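Local structure of DNR protein (Pseudomonas aeruginosa, 2Z69) at residues S16-F20 / R84-E89; L31-S35 / F112-A118; P22-Q27 / D125-L129. The protein acts as a transcriptional regulator of dissimilative nitrate respiration that senses nitric oxide and probably binds DNA, the present chain being its sensor domain. Residues are numbered along the deposited sequence.

Contact 1 (S16-F20 / R84-E89)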
loop_
_atom_site.group_PDB
_atom_site.type_symbol
_atom_site.label_atom_id
_atom_site.label_comp_id
_atom_site.label_asym_id
_atom_site.label_seq_id
_atom_site.Cartn_x
_atom_site.Cartn_y
_atom_site.Cartn_z
ATOM N N SER B 16 -7.308 19.808 -7.295
ATOM C CA SER B 16 -6.078 20.277 -6.632
ATOM C C SER B 16 -5.561 19.273 -5.604
ATOM O O SER B 16 -4.355 19.147 -5.384
ATOM C CB SER B 16 -6.295 21.643 -5.966
ATOM O OG SER B 16 -7.480 21.651 -5.192
ATOM N N HIS B 17 -6.486 18.558 -4.992
ATOM C CA HIS B 17 -6.190 17.643 -3.914
ATOM C C HIS B 17 -5.557 16.329 -4.393
ATOM O O HIS B 17 -6.071 15.696 -5.316
ATOM C CB HIS B 17 -7.487 17.346 -3.155
ATOM C CG HIS B 17 -7.268 16.615 -1.875
ATOM N ND1 HIS B 17 -6.964 15.274 -1.832
ATOM C CD2 HIS B 17 -7.277 17.042 -0.594
ATOM C CE1 HIS B 17 -6.797 14.901 -0.576
ATOM N NE2 HIS B 17 -6.991 15.955 0.198
ATOM N N HIS B 18 -4.476 15.902 -3.737
ATOM C CA HIS B 18 -3.706 14.708 -4.152
ATOM C C HIS B 18 -4.497 13.399 -4.342
ATOM O O HIS B 18 -4.025 12.508 -5.053
ATOM C CB HIS B 18 -2.526 14.441 -3.202
ATOM C CG HIS B 18 -2.944 14.053 -1.816
ATOM N ND1 HIS B 18 -3.292 12.761 -1.475
ATOM C CD2 HIS B 18 -3.104 14.794 -0.691
ATOM C CE1 HIS B 18 -3.644 12.725 -0.199
ATOM N NE2 HIS B 18 -3.523 13.942 0.302
ATOM N N LEU B 19 -5.673 13.265 -3.715
ATOM C CA LEU B 19 -6.464 12.017 -3.852
ATOM C C LEU B 19 -7.231 11.913 -5.167
ATOM O O LEU B 19 -7.631 10.809 -5.588
ATOM C CB LEU B 19 -7.428 11.826 -2.669
ATOM C CG LEU B 19 -6.796 11.235 -1.409
ATOM C CD1 LEU B 19 -7.838 10.921 -0.364
ATOM C CD2 LEU B 19 -5.952 9.997 -1.721
ATOM N N PHE B 20 -7.433 13.069 -5.800
ATOM C CA PHE B 20 -8.266 13.195 -6.986
ATOM C C PHE B 20 -7.459 13.738 -8.151
ATOM O O PHE B 20 -7.903 13.668 -9.288
ATOM C CB PHE B 20 -9.484 14.106 -6.718
ATOM C CG PHE B 20 -10.222 13.775 -5.458
ATOM C CD1 PHE B 20 -9.932 14.441 -4.271
ATOM C CD2 PHE B 20 -11.178 12.780 -5.447
ATOM C CE1 PHE B 20 -10.617 14.127 -3.081
ATOM C CE2 PHE B 20 -11.840 12.448 -4.271
ATOM C CZ PHE B 20 -11.566 13.134 -3.091
ATOM N N ARG B 84 -11.220 21.967 2.770
ATOM C CA ARG B 84 -10.465 21.574 1.561
ATOM C C ARG B 84 -9.453 20.426 1.832
ATOM O O ARG B 84 -8.401 20.338 1.193
ATOM C CB ARG B 84 -9.815 22.786 0.896
ATOM C CG ARG B 84 -10.807 23.891 0.492
ATOM C CD ARG B 84 -10.133 25.004 -0.381
ATOM N NE ARG B 84 -9.155 25.805 0.368
ATOM C CZ ARG B 84 -9.461 26.737 1.276
ATOM N NH1 ARG B 84 -10.728 27.023 1.577
ATOM N NH2 ARG B 84 -8.491 27.383 1.903
ATOM N N ASN B 85 -9.794 19.565 2.797
ATOM C CA ASN B 85 -9.008 18.378 3.108
ATOM C C ASN B 85 -9.909 17.196 3.214
ATOM O O ASN B 85 -11.099 17.378 3.361
ATOM C CB ASN B 85 -8.310 18.538 4.435
ATOM C CG ASN B 85 -7.107 19.380 4.321
ATOM O OD1 ASN B 85 -6.080 18.923 3.857
ATOM N ND2 ASN B 85 -7.218 20.631 4.726
ATOM N N THR B 86 -9.336 15.998 3.089
ATOM C CA THR B 86 -10.103 14.743 3.111
ATOM C C THR B 86 -9.844 14.082 4.428
ATOM O O THR B 86 -8.895 14.418 5.095
ATOM C CB THR B 86 -9.708 13.741 1.979
ATOM O OG1 THR B 86 -8.275 13.554 1.965
ATOM C CG2 THR B 86 -10.182 14.262 0.607
ATOM N N PHE B 87 -10.716 13.152 4.799
ATOM C CA PHE B 87 -10.499 12.325 5.953
ATOM C C PHE B 87 -11.192 10.982 5.784
ATOM O O PHE B 87 -12.114 10.846 4.982
ATOM C CB PHE B 87 -10.910 13.055 7.265
ATOM C CG PHE B 87 -12.377 13.462 7.341
ATOM C CD1 PHE B 87 -12.795 14.729 6.904
ATOM C CD2 PHE B 87 -13.298 12.625 7.947
ATOM C CE1 PHE B 87 -14.117 15.121 7.042
ATOM C CE2 PHE B 87 -14.614 12.992 8.090
ATOM C CZ PHE B 87 -15.038 14.228 7.640
ATOM N N ALA B 88 -10.716 9.984 6.524
ATOM C CA ALA B 88 -11.262 8.623 6.474
ATOM C C ALA B 88 -10.885 7.786 5.233
ATOM O O ALA B 88 -11.360 6.657 5.091
ATOM C CB ALA B 88 -12.821 8.642 6.703
ATOM N N GLU B 89 -10.013 8.299 4.366
ATOM C CA GLU B 89 -9.640 7.560 3.147
ATOM C C GLU B 89 -8.797 6.320 3.477
ATOM O O GLU B 89 -8.807 5.339 2.739
ATOM C CB GLU B 89 -8.882 8.451 2.165
ATOM C CG GLU B 89 -7.557 8.992 2.696
ATOM C CD GLU B 89 -7.673 10.403 3.276
ATOM O OE1 GLU B 89 -8.747 10.759 3.782
ATOM O OE2 GLU B 89 -6.685 11.155 3.229
HETATM O O HOH W 1 -6.392 16.095 2.973
#

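Contact 2 (L31-S35 / F112-A118)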
loop_
_atom_site.group_PDB
_atom_site.type_symbol
_atom_site.label_atom_id
_atom_site.label_comp_id
_atom_site.label_asym_id
_atom_site.label_seq_id
_atom_site.Cartn_x
_atom_site.Cartn_y
_atom_site.Cartn_z
ATOM N N LEU B 31 -16.912 10.054 -10.205
ATOM C CA LEU B 31 -16.776 10.002 -8.747
ATOM C C LEU B 31 -17.736 10.969 -8.053
ATOM O O LEU B 31 -18.448 10.572 -7.118
ATOM C CB LEU B 31 -15.314 10.285 -8.341
ATOM C CG LEU B 31 -14.871 10.105 -6.885
ATOM C CD1 LEU B 31 -15.250 8.726 -6.331
ATOM C CD2 LEU B 31 -13.382 10.343 -6.757
ATOM N N LEU B 32 -17.734 12.224 -8.514
ATOM C CA LEU B 32 -18.744 13.221 -8.116
ATOM C C LEU B 32 -20.188 12.771 -8.332
ATOM O O LEU B 32 -21.044 13.012 -7.491
ATOM C CB LEU B 32 -18.514 14.565 -8.821
ATOM C CG LEU B 32 -17.400 15.420 -8.214
ATOM C CD1 LEU B 32 -16.908 16.426 -9.222
ATOM C CD2 LEU B 32 -17.883 16.111 -6.936
ATOM N N ALA B 33 -20.445 12.117 -9.458
ATOM C CA ALA B 33 -21.794 11.651 -9.793
ATOM C C ALA B 33 -22.377 10.679 -8.748
ATOM O O ALA B 33 -23.586 10.687 -8.486
ATOM C CB ALA B 33 -21.808 11.025 -11.208
ATOM N N SER B 34 -21.517 9.858 -8.151
ATOM C CA SER B 34 -21.936 8.912 -7.109
ATOM C C SER B 34 -21.768 9.449 -5.670
ATOM O O SER B 34 -22.098 8.757 -4.694
ATOM C CB SER B 34 -21.170 7.597 -7.254
ATOM O OG SER B 34 -21.708 6.603 -6.397
ATOM N N SER B 35 -21.263 10.667 -5.524
ATOM C CA SER B 35 -21.120 11.241 -4.184
ATOM C C SER B 35 -22.447 11.787 -3.619
ATOM O O SER B 35 -23.389 12.002 -4.354
ATOM C CB SER B 35 -20.025 12.320 -4.160
ATOM O OG SER B 35 -20.470 13.526 -4.743
ATOM N N PHE B 112 -18.547 16.456 0.888
ATOM C CA PHE B 112 -18.838 15.451 -0.115
ATOM C C PHE B 112 -18.540 14.116 0.519
ATOM O O PHE B 112 -17.471 13.953 1.090
ATOM C CB PHE B 112 -17.901 15.618 -1.307
ATOM C CG PHE B 112 -18.270 16.741 -2.223
ATOM C CD1 PHE B 112 -17.288 17.603 -2.698
ATOM C CD2 PHE B 112 -19.592 16.922 -2.635
ATOM C CE1 PHE B 112 -17.598 18.646 -3.576
ATOM C CE2 PHE B 112 -19.926 17.962 -3.523
ATOM C CZ PHE B 112 -18.921 18.825 -4.001
ATOM N N ARG B 113 -19.470 13.171 0.451
ATOM C CA ARG B 113 -19.236 11.801 0.920
ATOM C C ARG B 113 -18.985 10.943 -0.298
ATOM O O ARG B 113 -19.895 10.764 -1.118
ATOM C CB ARG B 113 -20.471 11.247 1.617
ATOM C CG ARG B 113 -20.495 9.727 1.740
ATOM C CD ARG B 113 -21.519 9.206 2.799
ATOM N NE ARG B 113 -22.843 9.709 2.500
ATOM C CZ ARG B 113 -23.621 10.407 3.319
ATOM N NH1 ARG B 113 -23.263 10.686 4.572
ATOM N NH2 ARG B 113 -24.795 10.802 2.871
ATOM N N PHE B 114 -17.778 10.408 -0.435
ATOM C CA PHE B 114 -17.465 9.542 -1.566
ATOM C C PHE B 114 -17.500 8.085 -1.143
ATOM O O PHE B 114 -16.969 7.733 -0.104
ATOM C CB PHE B 114 -16.082 9.864 -2.079
ATOM C CG PHE B 114 -15.934 11.250 -2.599
ATOM C CD1 PHE B 114 -15.319 12.228 -1.842
ATOM C CD2 PHE B 114 -16.382 11.580 -3.852
ATOM C CE1 PHE B 114 -15.149 13.499 -2.334
ATOM C CE2 PHE B 114 -16.219 12.860 -4.337
ATOM C CZ PHE B 114 -15.602 13.815 -3.569
ATOM N N SER B 115 -18.127 7.236 -1.945
ATOM C CA SER B 115 -18.122 5.798 -1.728
ATOM C C SER B 115 -16.718 5.209 -1.890
ATOM O O SER B 115 -16.012 5.509 -2.876
ATOM C CB SER B 115 -19.056 5.153 -2.764
ATOM O OG SER B 115 -18.944 3.756 -2.758
ATOM N N ASN B 116 -16.320 4.376 -0.924
ATOM C CA ASN B 116 -15.095 3.593 -1.028
ATOM C C ASN B 116 -15.136 2.810 -2.320
ATOM O O ASN B 116 -14.210 2.894 -3.129
ATOM C CB ASN B 116 -14.902 2.674 0.200
ATOM C CG ASN B 116 -14.535 3.454 1.467
ATOM O OD1 ASN B 116 -14.347 4.653 1.423
ATOM N ND2 ASN B 116 -14.435 2.769 2.589
ATOM N N LYS B 117 -16.251 2.117 -2.552
ATOM C CA LYS B 117 -16.418 1.278 -3.742
ATOM C C LYS B 117 -16.263 2.021 -5.096
ATOM O O LYS B 117 -15.666 1.500 -6.023
ATOM C CB LYS B 117 -17.758 0.503 -3.670
ATOM N N ALA B 118 -16.804 3.235 -5.189
ATOM C CA ALA B 118 -16.676 4.033 -6.409
ATOM C C ALA B 118 -15.271 4.549 -6.592
ATOM O O ALA B 118 -14.794 4.598 -7.690
ATOM C CB ALA B 118 -17.656 5.207 -6.409
HETATM O O HOH W 2 -19.021 8.470 -4.734
HETATM O O HOH W 3 -21.588 8.449 -1.550
#

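Contact 3 (P22-Q27 / D125-L129)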
loop_
_atom_site.group_PDB
_atom_site.type_symbol
_atom_site.label_atom_id
_atom_site.label_comp_id
_atom_site.label_asym_id
_atom_site.label_seq_id
_atom_site.Cartn_x
_atom_site.Cartn_y
_atom_site.Cartn_z
ATOM N N PRO B 22 -4.555 12.695 -9.753
ATOM C CA PRO B 22 -4.140 11.822 -10.874
ATOM C C PRO B 22 -5.312 11.300 -11.723
ATOM O O PRO B 22 -5.090 10.701 -12.789
ATOM C CB PRO B 22 -3.414 10.662 -10.174
ATOM C CG PRO B 22 -3.218 11.103 -8.725
ATOM C CD PRO B 22 -4.334 12.045 -8.446
ATOM N N LEU B 23 -6.540 11.539 -11.252
ATOM C CA LEU B 23 -7.743 11.192 -11.994
ATOM C C LEU B 23 -7.913 12.099 -13.197
ATOM O O LEU B 23 -7.598 13.292 -13.128
ATOM C CB LEU B 23 -8.976 11.300 -11.101
ATOM C CG LEU B 23 -9.102 10.281 -9.965
ATOM C CD1 LEU B 23 -10.382 10.529 -9.176
ATOM C CD2 LEU B 23 -9.087 8.867 -10.507
ATOM N N SER B 24 -8.394 11.520 -14.302
ATOM C CA SER B 24 -8.765 12.275 -15.489
ATOM C C SER B 24 -10.046 13.018 -15.162
ATOM O O SER B 24 -10.760 12.607 -14.250
ATOM C CB SER B 24 -9.018 11.335 -16.669
ATOM O OG SER B 24 -10.108 10.468 -16.395
ATOM N N PRO B 25 -10.331 14.123 -15.885
ATOM C CA PRO B 25 -11.637 14.803 -15.844
ATOM C C PRO B 25 -12.842 13.849 -15.892
ATOM O O PRO B 25 -13.804 14.032 -15.145
ATOM C CB PRO B 25 -11.601 15.681 -17.096
ATOM C CG PRO B 25 -10.160 16.030 -17.230
ATOM C CD PRO B 25 -9.370 14.843 -16.743
ATOM N N VAL B 26 -12.772 12.837 -16.756
ATOM C CA VAL B 26 -13.839 11.843 -16.901
ATOM C C VAL B 26 -14.065 11.073 -15.596
ATOM O O VAL B 26 -15.193 10.979 -15.115
ATOM C CB VAL B 26 -13.546 10.845 -18.060
ATOM C CG1 VAL B 26 -14.765 9.954 -18.329
ATOM C CG2 VAL B 26 -13.147 11.591 -19.315
ATOM N N GLN B 27 -12.982 10.541 -15.035
ATOM C CA GLN B 27 -13.023 9.758 -13.790
ATOM C C GLN B 27 -13.516 10.566 -12.605
ATOM O O GLN B 27 -14.259 10.054 -11.770
ATOM C CB GLN B 27 -11.647 9.145 -13.490
ATOM C CG GLN B 27 -11.296 7.968 -14.425
ATOM C CD GLN B 27 -9.830 7.571 -14.372
ATOM O OE1 GLN B 27 -8.985 8.308 -13.863
ATOM N NE2 GLN B 27 -9.519 6.403 -14.920
ATOM N N ASP B 125 -8.561 1.428 -12.914
ATOM C CA ASP B 125 -7.989 1.883 -14.184
ATOM C C ASP B 125 -7.241 3.223 -14.114
ATOM O O ASP B 125 -7.326 4.064 -15.015
ATOM C CB ASP B 125 -9.015 1.852 -15.325
ATOM C CG ASP B 125 -10.169 2.804 -15.107
ATOM O OD1 ASP B 125 -10.419 3.648 -16.000
ATOM O OD2 ASP B 125 -10.838 2.696 -14.054
ATOM N N ASN B 126 -6.504 3.412 -13.032
ATOM C CA ASN B 126 -5.566 4.519 -12.929
ATOM C C ASN B 126 -4.303 4.020 -12.230
ATOM O O ASN B 126 -4.203 4.094 -11.009
ATOM C CB ASN B 126 -6.184 5.707 -12.173
ATOM C CG ASN B 126 -5.415 7.014 -12.388
ATOM O OD1 ASN B 126 -6.002 8.046 -12.701
ATOM N ND2 ASN B 126 -4.109 6.965 -12.243
ATOM N N THR B 127 -3.349 3.506 -13.007
ATOM C CA THR B 127 -2.064 3.037 -12.433
ATOM C C THR B 127 -1.333 4.128 -11.642
ATOM O O THR B 127 -0.952 3.861 -10.527
ATOM C CB THR B 127 -1.114 2.433 -13.461
ATOM O OG1 THR B 127 -1.869 1.927 -14.554
ATOM C CG2 THR B 127 -0.299 1.305 -12.851
ATOM N N PRO B 128 -1.187 5.360 -12.193
ATOM C CA PRO B 128 -0.554 6.437 -11.443
ATOM C C PRO B 128 -1.165 6.612 -10.048
ATOM O O PRO B 128 -0.424 6.699 -9.071
ATOM C CB PRO B 128 -0.836 7.672 -12.308
ATOM C CG PRO B 128 -0.865 7.145 -13.692
ATOM C CD PRO B 128 -1.586 5.821 -13.540
ATOM N N LEU B 129 -2.496 6.632 -9.952
ATOM C CA LEU B 129 -3.165 6.758 -8.658
ATOM C C LEU B 129 -2.870 5.570 -7.749
ATOM O O LEU B 129 -2.581 5.762 -6.569
ATOM C CB LEU B 129 -4.680 6.970 -8.820
ATOM C CG LEU B 129 -5.505 7.257 -7.561
ATOM C CD1 LEU B 129 -5.050 8.517 -6.865
ATOM C CD2 LEU B 129 -7.004 7.310 -7.866
#

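Contact 1 (S16-F20 / R84-E89)
Here the loop between helix 6-14 and helix 25-33 settles on the short strand 86-87 at the edge of the antiparallel barrel of the cyclic nucleotide-binding-type sensor domain. Ser16 hydrogen-bonds back to Leu13 O through its hydroxyl. His17 follows, and its buried ring is held at both ends. Its ND1 accepts from Leu19 N at 3.0 Å, while on the far side of the ring His17 NE2 meets water 1 at 2.8 Å. That water accepts from Thr86 N (2.9 Å) and donates to Asn85 OD1 (3.0 Å), so it ties the ring to the opposite backbone; Asn85 ND2 bonds Asn82 O. A beta turn, closed by Phe20 N to His17 O at 3.0 Å, then brings Leu19 round. Leu19 CD1 rests 3.5 Å from Thr86 OG1 and 3.6 Å from Glu89 CG, and the carboxylate of Glu89 makes a weak hydrogen bond to Leu153 of the second subunit. Last comes Phe20, whose ring edge also meets Thr86. The threonine methyl thus serves two rings: Thr86 CG2 lies 3.7 Å from Phe20 CE1 and sits over the His17 face, 3.9 Å from its centroid, as a CH-pi contact.

Contact 2 (L31-S35 / F112-A118)
The last turn of helix 25-33 and the residues that leave it run against the end of strand 109-115 and the first turn of helix 116-123. The approach is tightest where the helix has ended: the CA atoms of Ser35 and Phe114 are 4.8 Å apart, against 6.4 Å for those of Leu31 and Ala118. Ser35 CA comes within 3.3 Å of Arg113 O in a CA-H...O contact, just before Asp36 starts the regular pairing of strand 36-40 with strand 109-115 in the barrel. Two waters lie in the remaining gap. Water 2 donates to Leu31 O and accepts from Ser115 N, both at 3.2 Å, and water 3 lies 3.2 Å from Ser34 O and 2.9 Å from Arg113 O. Both helix ends carry a local side-chain bond: Ser35 OG donates to Leu32 O (2.9 Å), and Ser115, the N-cap of helix 116-123, accepts Ala118 N at its OG (3.3 Å).

The side chains beneath are largely apolar. Leu31 CG packs on Phe114 CD2 at 3.7 Å, and Leu31 CD1 lies 4.3 Å from Ala118 CB. Leu32 CD2 lies over the face of Phe112, 4.2 Å from the ring centroid, in a CH-pi contact, while Ser35 CB adds a 3.7 Å contact to Phe114 CD2. Arg113 takes another course and forms a salt bridge with Asp36. With no direct hydrogen bond between the two segments, attachment of the helix to the barrel wall here rests on the leucine-phenylalanine packing, supplemented by water between the backbones.

Contact 3 (P22-Q27 / D125-L129)
Leu129, in the first turn of helix 127-140, fills the middle of this contact. Leu129 CD2 meets Leu23 CD2 at 3.7 Å, and Leu129 CD1 meets Pro22 CG at the same distance, so one leucine fork engages two successive residues of the loop. The CA atoms of Pro22 and Leu129 are 5.6 Å apart, the closest CA pair of the two segments. Helix 116-123 closes this apolar patch from another side, with Tyr119 and Leu123 touching Leu129, and Gln122 touching Leu23. Further out, Pro22 CB approaches Pro128 CB at a looser 4.5 Å.

Both segments are helix beginnings. Ser24 and Gln27 form a capping box at the start of helix 25-33: Gln27 N donates to Ser24 OG at 3.2 Å, and Ser24 N returns a bond to Gln27 OE1 at 3.3 Å. Across from it, Asn126 occupies the N-cap position of helix 127-140, its side chain buried between Pro22, Leu23 and Gln27. The meeting of these two helix N-terminal ends joins the helical part that precedes the barrel to the long helix that follows it. That long helix is consistent with the dimerization helix of this sensor domain, for at its first turn Thr127 OG1 hydrogen-bonds Thr127 OG1 of the second subunit.

At the polar rim, the amide of Gln27 does double duty. While its oxygen completes the capping box, Gln27 NE2 reaches over to Asp125 and donates to the carboxylate atom OD1 at 3.1 Å and to the backbone O of the same residue at 3.2 Å, with bent N-H...acceptor angles of 136° and 139°.

Along the chain the first segments come in the order 16-20, 22-27, 31-35 and the second in the order 84-89, 112-118, 125-129, so the N-terminal helical region meets the barrel and what follows it. Contacts 1 and 2 reach the same four-stranded sheet, their centres about 12 Å apart, and join where Phe20 packs on Leu31 and Phe114. Contact 3 has its centre about 14 Å from each of the others and shares helix 25-33 with contact 2; Leu23 touches Leu31, and Leu129 touches Leu19. The three thus form a continuous path from the barrel edge to helix 127-140, physically connecting the sensor barrel with the helix that meets the second subunit.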